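Local coordinates for protein packaging enzyme P4 (Pseudomonas phage phi13, PDB 4BLP) that probably hydrolyses nucleoside triphosphates to drive packaging of viral RNA, as a hexameric RecA-like motor of a double-stranded RNA phage, at residues 67-81 against 108-122. Sequence-based numbering, arbitrary orientation.
Sequences LFAVGSIPLVVDKDA and AVVFVPQQNNVLRAT
V76 lies over one face of the F111 ring, its CB 3.9 Å from the ring centroid in a CH-pi contact offset toward the rim. F111 has CG between its backbone N and carbonyl carbon (chi1 59°), which lays the ring alongside the valine and offers it a flat face. Beta-branched V76 suits an extended strand and divides its branches: CG1 reaches F111 CZ, while CG2 packs on P113 CG at 3.7 Å. P113 CG also meets L67 CD1, the two side chains crossing at about a right angle. P74 continues this apolar face: its CB presses tightly on V118 CG1 (3.4 Å) and rests on L119, whose CD1 extends to A69 CB. Proline's compact ring fits between these branched side chains; its nitrogen carries no hydrogen to donate, and the bonds to F111 begin only at V76. P74 O is buried without a hydrogen-bond partner, near V112 CA.

Around this centre the backbones pair as antiparallel strands. V76 N donates to F111 O at 2.8 Å and F111 N to V76 O at 3.0 Å; V77 and V110, also beta-branched, form the adjoining non-hydrogen-bonded pair. D78 N then donates to V109 O (3.0 Å). The D78 carboxylate N-caps helix 79-91: OD1 accepts from A81 N at 2.9 Å, and OD2 is hydrogen-bonded to S64 OG. A81 CB lies 4.0 Å from A108 CB, two small residues that let the helix start pack closely.

R120 NE donates a hydrogen bond to V39 O of a neighbouring subunit. Strand 73-78 is the middle of a three-stranded antiparallel sheet, between 65-70 and 110-111, with L75 and V109 touching helix 193-205.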
loop_
_atom_site.group_PDB
_atom_site.type_symbol
_atom_site.label_atom_id
_atom_site.label_comp_id
_atom_site.label_asym_id
_atom_site.label_seq_id
_atom_site.Cartn_x
_atom_site.Cartn_y
_atom_site.Cartn_z
ATOM N N LEU D 67 21.270 -18.276 7.593
ATOM C CA LEU D 67 20.404 -17.185 7.145
ATOM C C LEU D 67 18.964 -17.486 7.563
ATOM O O LEU D 67 18.483 -18.610 7.369
ATOM C CB LEU D 67 20.474 -17.082 5.604
ATOM C CG LEU D 67 19.564 -16.033 4.938
ATOM C CD1 LEU D 67 20.063 -14.585 5.272
ATOM C CD2 LEU D 67 19.545 -16.253 3.404
ATOM N N PHE D 68 18.272 -16.499 8.129
ATOM C CA PHE D 68 16.860 -16.635 8.486
ATOM C C PHE D 68 16.211 -15.263 8.362
ATOM O O PHE D 68 16.851 -14.306 7.902
ATOM C CB PHE D 68 16.692 -17.246 9.894
ATOM C CG PHE D 68 17.244 -16.444 11.065
ATOM C CD1 PHE D 68 18.618 -16.395 11.315
ATOM C CD2 PHE D 68 16.386 -15.814 11.962
ATOM C CE1 PHE D 68 19.123 -15.707 12.440
ATOM C CE2 PHE D 68 16.888 -15.147 13.084
ATOM C CZ PHE D 68 18.253 -15.064 13.296
ATOM N N ALA D 69 14.932 -15.160 8.739
ATOM C CA ALA D 69 14.272 -13.873 8.610
ATOM C C ALA D 69 13.255 -13.680 9.689
ATOM O O ALA D 69 12.641 -14.655 10.134
ATOM C CB ALA D 69 13.575 -13.791 7.229
ATOM N N VAL D 70 13.023 -12.418 10.064
ATOM C CA VAL D 70 11.884 -12.074 10.944
ATOM C C VAL D 70 11.121 -10.991 10.157
ATOM O O VAL D 70 11.681 -9.922 9.873
ATOM C CB VAL D 70 12.287 -11.677 12.386
ATOM C CG1 VAL D 70 12.881 -12.866 13.164
ATOM C CG2 VAL D 70 13.188 -10.482 12.440
ATOM N N GLY D 71 9.898 -11.301 9.715
ATOM C CA GLY D 71 9.190 -10.400 8.800
ATOM C C GLY D 71 10.035 -10.256 7.535
ATOM O O GLY D 71 10.589 -11.251 7.026
ATOM N N SER D 72 10.234 -9.028 7.091
ATOM C CA SER D 72 11.033 -8.777 5.881
ATOM C C SER D 72 12.519 -8.547 6.248
ATOM O O SER D 72 13.317 -8.209 5.368
ATOM C CB SER D 72 10.476 -7.553 5.150
ATOM O OG SER D 72 10.609 -6.410 5.983
ATOM N N ILE D 73 12.877 -8.735 7.527
ATOM C CA ILE D 73 14.255 -8.468 7.975
ATOM C C ILE D 73 15.093 -9.730 7.834
ATOM O O ILE D 73 14.842 -10.690 8.562
ATOM C CB ILE D 73 14.272 -7.991 9.469
ATOM C CG1 ILE D 73 13.400 -6.735 9.695
ATOM C CG2 ILE D 73 15.740 -7.768 9.958
ATOM C CD1 ILE D 73 12.893 -6.624 11.164
ATOM N N PRO D 74 16.117 -9.727 6.964
ATOM C CA PRO D 74 17.003 -10.894 6.896
ATOM C C PRO D 74 18.001 -10.832 8.045
ATOM O O PRO D 74 18.477 -9.741 8.414
ATOM C CB PRO D 74 17.735 -10.710 5.558
ATOM C CG PRO D 74 17.803 -9.201 5.366
ATOM C CD PRO D 74 16.570 -8.623 6.072
ATOM N N LEU D 75 18.354 -11.993 8.584
ATOM C CA LEU D 75 19.322 -12.057 9.689
ATOM C C LEU D 75 20.239 -13.228 9.470
ATOM O O LEU D 75 19.862 -14.227 8.848
ATOM C CB LEU D 75 18.582 -12.286 11.018
ATOM C CG LEU D 75 17.701 -11.121 11.520
ATOM C CD1 LEU D 75 16.847 -11.583 12.687
ATOM C CD2 LEU D 75 18.565 -9.910 11.923
ATOM N N VAL D 76 21.446 -13.098 10.012
ATOM C CA VAL D 76 22.391 -14.206 9.991
ATOM C C VAL D 76 22.908 -14.396 11.394
ATOM O O VAL D 76 23.220 -13.413 12.076
ATOM C CB VAL D 76 23.561 -13.943 9.005
ATOM C CG1 VAL D 76 24.643 -15.034 9.140
ATOM C CG2 VAL D 76 23.060 -13.888 7.564
ATOM N N VAL D 77 22.989 -15.634 11.838
ATOM C CA VAL D 77 23.701 -15.947 13.074
ATOM C C VAL D 77 25.007 -16.668 12.625
ATOM O O VAL D 77 24.957 -17.550 11.745
ATOM C CB VAL D 77 22.892 -16.750 14.122
ATOM C CG1 VAL D 77 22.368 -18.049 13.537
ATOM C CG2 VAL D 77 23.753 -17.032 15.377
ATOM N N ASP D 78 26.156 -16.254 13.165
ATOM C CA ASP D 78 27.410 -16.955 12.851
ATOM C C ASP D 78 27.762 -17.830 14.055
ATOM O O ASP D 78 28.035 -17.320 15.148
ATOM C CB ASP D 78 28.545 -15.989 12.479
ATOM C CG ASP D 78 29.757 -16.788 11.948
ATOM O OD1 ASP D 78 30.437 -17.427 12.755
ATOM O OD2 ASP D 78 29.903 -16.912 10.706
ATOM N N LYS D 79 27.734 -19.171 13.855
ATOM C CA LYS D 79 27.990 -20.145 14.924
ATOM C C LYS D 79 29.407 -20.055 15.476
ATOM O O LYS D 79 29.606 -20.389 16.644
ATOM C CB LYS D 79 27.760 -21.584 14.386
ATOM C CG LYS D 79 26.272 -21.810 14.088
ATOM C CD LYS D 79 26.044 -23.266 13.596
ATOM C CE LYS D 79 26.361 -23.361 12.125
ATOM N NZ LYS D 79 26.299 -24.770 11.636
ATOM N N ASP D 80 30.400 -19.668 14.640
ATOM C CA ASP D 80 31.784 -19.608 15.094
ATOM C C ASP D 80 32.023 -18.331 15.920
ATOM O O ASP D 80 32.731 -18.380 16.951
ATOM C CB ASP D 80 32.756 -19.687 13.913
ATOM C CG ASP D 80 32.824 -21.059 13.280
ATOM O OD1 ASP D 80 32.177 -21.993 13.818
ATOM O OD2 ASP D 80 33.492 -21.189 12.246
ATOM N N ALA D 81 31.458 -17.196 15.465
ATOM C CA ALA D 81 31.545 -15.957 16.265
ATOM C C ALA D 81 30.835 -16.203 17.607
ATOM O O ALA D 81 31.356 -15.837 18.664
ATOM C CB ALA D 81 30.908 -14.787 15.516
ATOM N N ALA D 108 29.277 -9.341 15.002
ATOM C CA ALA D 108 29.540 -10.516 14.164
ATOM C C ALA D 108 28.639 -11.719 14.481
ATOM O O ALA D 108 28.539 -12.658 13.667
ATOM C CB ALA D 108 30.997 -10.935 14.336
ATOM N N VAL D 109 28.048 -11.745 15.688
ATOM C CA VAL D 109 27.281 -12.905 16.150
ATOM C C VAL D 109 25.911 -12.964 15.452
ATOM O O VAL D 109 25.508 -14.027 15.028
ATOM C CB VAL D 109 27.118 -12.906 17.698
ATOM C CG1 VAL D 109 26.252 -14.105 18.164
ATOM C CG2 VAL D 109 28.484 -12.929 18.393
ATOM N N VAL D 110 25.174 -11.827 15.433
ATOM C CA VAL D 110 23.868 -11.744 14.740
ATOM C C VAL D 110 23.918 -10.450 13.983
ATOM O O VAL D 110 24.248 -9.402 14.581
ATOM C CB VAL D 110 22.636 -11.786 15.685
ATOM C CG1 VAL D 110 21.325 -11.577 14.893
ATOM C CG2 VAL D 110 22.588 -13.088 16.491
ATOM N N PHE D 111 23.621 -10.490 12.695
ATOM C CA PHE D 111 23.667 -9.256 11.916
ATOM C C PHE D 111 22.711 -9.319 10.760
ATOM O O PHE D 111 22.306 -10.418 10.329
ATOM C CB PHE D 111 25.112 -8.990 11.387
ATOM C CG PHE D 111 25.679 -10.093 10.494
ATOM C CD1 PHE D 111 26.342 -11.194 11.049
ATOM C CD2 PHE D 111 25.509 -10.048 9.114
ATOM C CE1 PHE D 111 26.839 -12.225 10.234
ATOM C CE2 PHE D 111 25.977 -11.083 8.294
ATOM C CZ PHE D 111 26.651 -12.169 8.861
ATOM N N VAL D 112 22.365 -8.140 10.244
ATOM C CA VAL D 112 21.611 -8.069 8.988
ATOM C C VAL D 112 22.624 -8.186 7.827
ATOM O O VAL D 112 23.503 -7.307 7.688
ATOM C CB VAL D 112 20.801 -6.752 8.875
ATOM C CG1 VAL D 112 20.075 -6.683 7.507
ATOM C CG2 VAL D 112 19.796 -6.661 10.026
ATOM N N PRO D 113 22.522 -9.234 6.974
ATOM C CA PRO D 113 23.453 -9.345 5.822
ATOM C C PRO D 113 23.096 -8.235 4.845
ATOM O O PRO D 113 21.899 -7.966 4.604
ATOM C CB PRO D 113 23.191 -10.746 5.259
ATOM C CG PRO D 113 21.705 -11.013 5.612
ATOM C CD PRO D 113 21.539 -10.340 6.995
ATOM N N GLN D 114 24.136 -7.569 4.300
ATOM C CA GLN D 114 23.871 -6.361 3.513
ATOM C C GLN D 114 23.843 -6.548 1.995
ATOM O O GLN D 114 23.649 -5.568 1.253
ATOM C CB GLN D 114 24.859 -5.259 3.916
ATOM C CG GLN D 114 24.609 -4.757 5.388
ATOM C CD GLN D 114 23.181 -4.281 5.656
ATOM O OE1 GLN D 114 22.489 -3.748 4.783
ATOM N NE2 GLN D 114 22.712 -4.421 6.870
ATOM N N GLN D 115 23.874 -7.815 1.541
ATOM C CA GLN D 115 23.647 -8.097 0.123
ATOM C C GLN D 115 22.267 -7.549 -0.271
ATOM O O GLN D 115 21.265 -7.806 0.429
ATOM C CB GLN D 115 23.657 -9.635 -0.074
ATOM C CG GLN D 115 23.011 -10.132 -1.391
ATOM C CD GLN D 115 23.755 -9.886 -2.687
ATOM O OE1 GLN D 115 23.205 -10.171 -3.747
ATOM N NE2 GLN D 115 25.002 -9.365 -2.667
ATOM N N ASN D 116 22.195 -6.856 -1.390
ATOM C CA ASN D 116 20.883 -6.378 -1.871
ATOM C C ASN D 116 19.939 -7.571 -2.141
ATOM O O ASN D 116 20.381 -8.580 -2.706
ATOM C CB ASN D 116 21.077 -5.586 -3.179
ATOM C CG ASN D 116 19.802 -5.018 -3.733
ATOM O OD1 ASN D 116 19.088 -4.279 -3.056
ATOM N ND2 ASN D 116 19.458 -5.425 -4.943
ATOM N N ASN D 117 18.634 -7.467 -1.714
ATOM C CA ASN D 117 17.655 -8.547 -2.003
ATOM C C ASN D 117 18.204 -9.912 -1.610
ATOM O O ASN D 117 18.083 -10.898 -2.360
ATOM C CB ASN D 117 17.350 -8.552 -3.506
ATOM C CG ASN D 117 16.584 -7.348 -3.956
ATOM O OD1 ASN D 117 15.942 -6.674 -3.149
ATOM N ND2 ASN D 117 16.597 -7.099 -5.260
ATOM N N VAL D 118 18.804 -9.996 -0.418
ATOM C CA VAL D 118 19.470 -11.218 0.043
ATOM C C VAL D 118 18.517 -12.432 0.188
ATOM O O VAL D 118 18.977 -13.562 0.069
ATOM C CB VAL D 118 20.237 -10.934 1.360
ATOM C CG1 VAL D 118 19.274 -10.719 2.534
ATOM C CG2 VAL D 118 21.245 -12.045 1.659
ATOM N N LEU D 119 17.226 -12.210 0.427
ATOM C CA LEU D 119 16.325 -13.366 0.584
ATOM C C LEU D 119 15.733 -13.900 -0.744
ATOM O O LEU D 119 14.894 -14.821 -0.720
ATOM C CB LEU D 119 15.137 -12.953 1.501
ATOM C CG LEU D 119 15.545 -12.616 2.953
ATOM C CD1 LEU D 119 14.329 -12.080 3.738
ATOM C CD2 LEU D 119 16.113 -13.854 3.665
ATOM N N ARG D 120 16.182 -13.360 -1.887
ATOM C CA ARG D 120 15.574 -13.662 -3.198
ATOM C C ARG D 120 15.608 -15.156 -3.606
ATOM O O ARG D 120 14.768 -15.589 -4.415
ATOM C CB ARG D 120 16.255 -12.821 -4.296
ATOM C CG ARG D 120 17.744 -13.188 -4.512
ATOM C CD ARG D 120 18.297 -12.245 -5.573
ATOM N NE ARG D 120 19.705 -12.470 -5.873
ATOM C CZ ARG D 120 20.694 -11.866 -5.215
ATOM N NH1 ARG D 120 20.424 -11.053 -4.194
ATOM N NH2 ARG D 120 21.955 -12.054 -5.582
ATOM N N ALA D 121 16.567 -15.932 -3.084
ATOM C CA ALA D 121 16.680 -17.343 -3.493
ATOM C C ALA D 121 15.992 -18.272 -2.481
ATOM O O ALA D 121 15.973 -19.475 -2.695
ATOM C CB ALA D 121 18.147 -17.733 -3.612
ATOM N N THR D 122 15.471 -17.705 -1.388
ATOM C CA THR D 122 14.849 -18.458 -0.281
ATOM C C THR D 122 13.514 -17.850 0.084
ATOM O O THR D 122 13.372 -17.265 1.171
ATOM C CB THR D 122 15.794 -18.422 0.961
ATOM O OG1 THR D 122 16.089 -17.055 1.284
ATOM C CG2 THR D 122 17.090 -19.229 0.746
#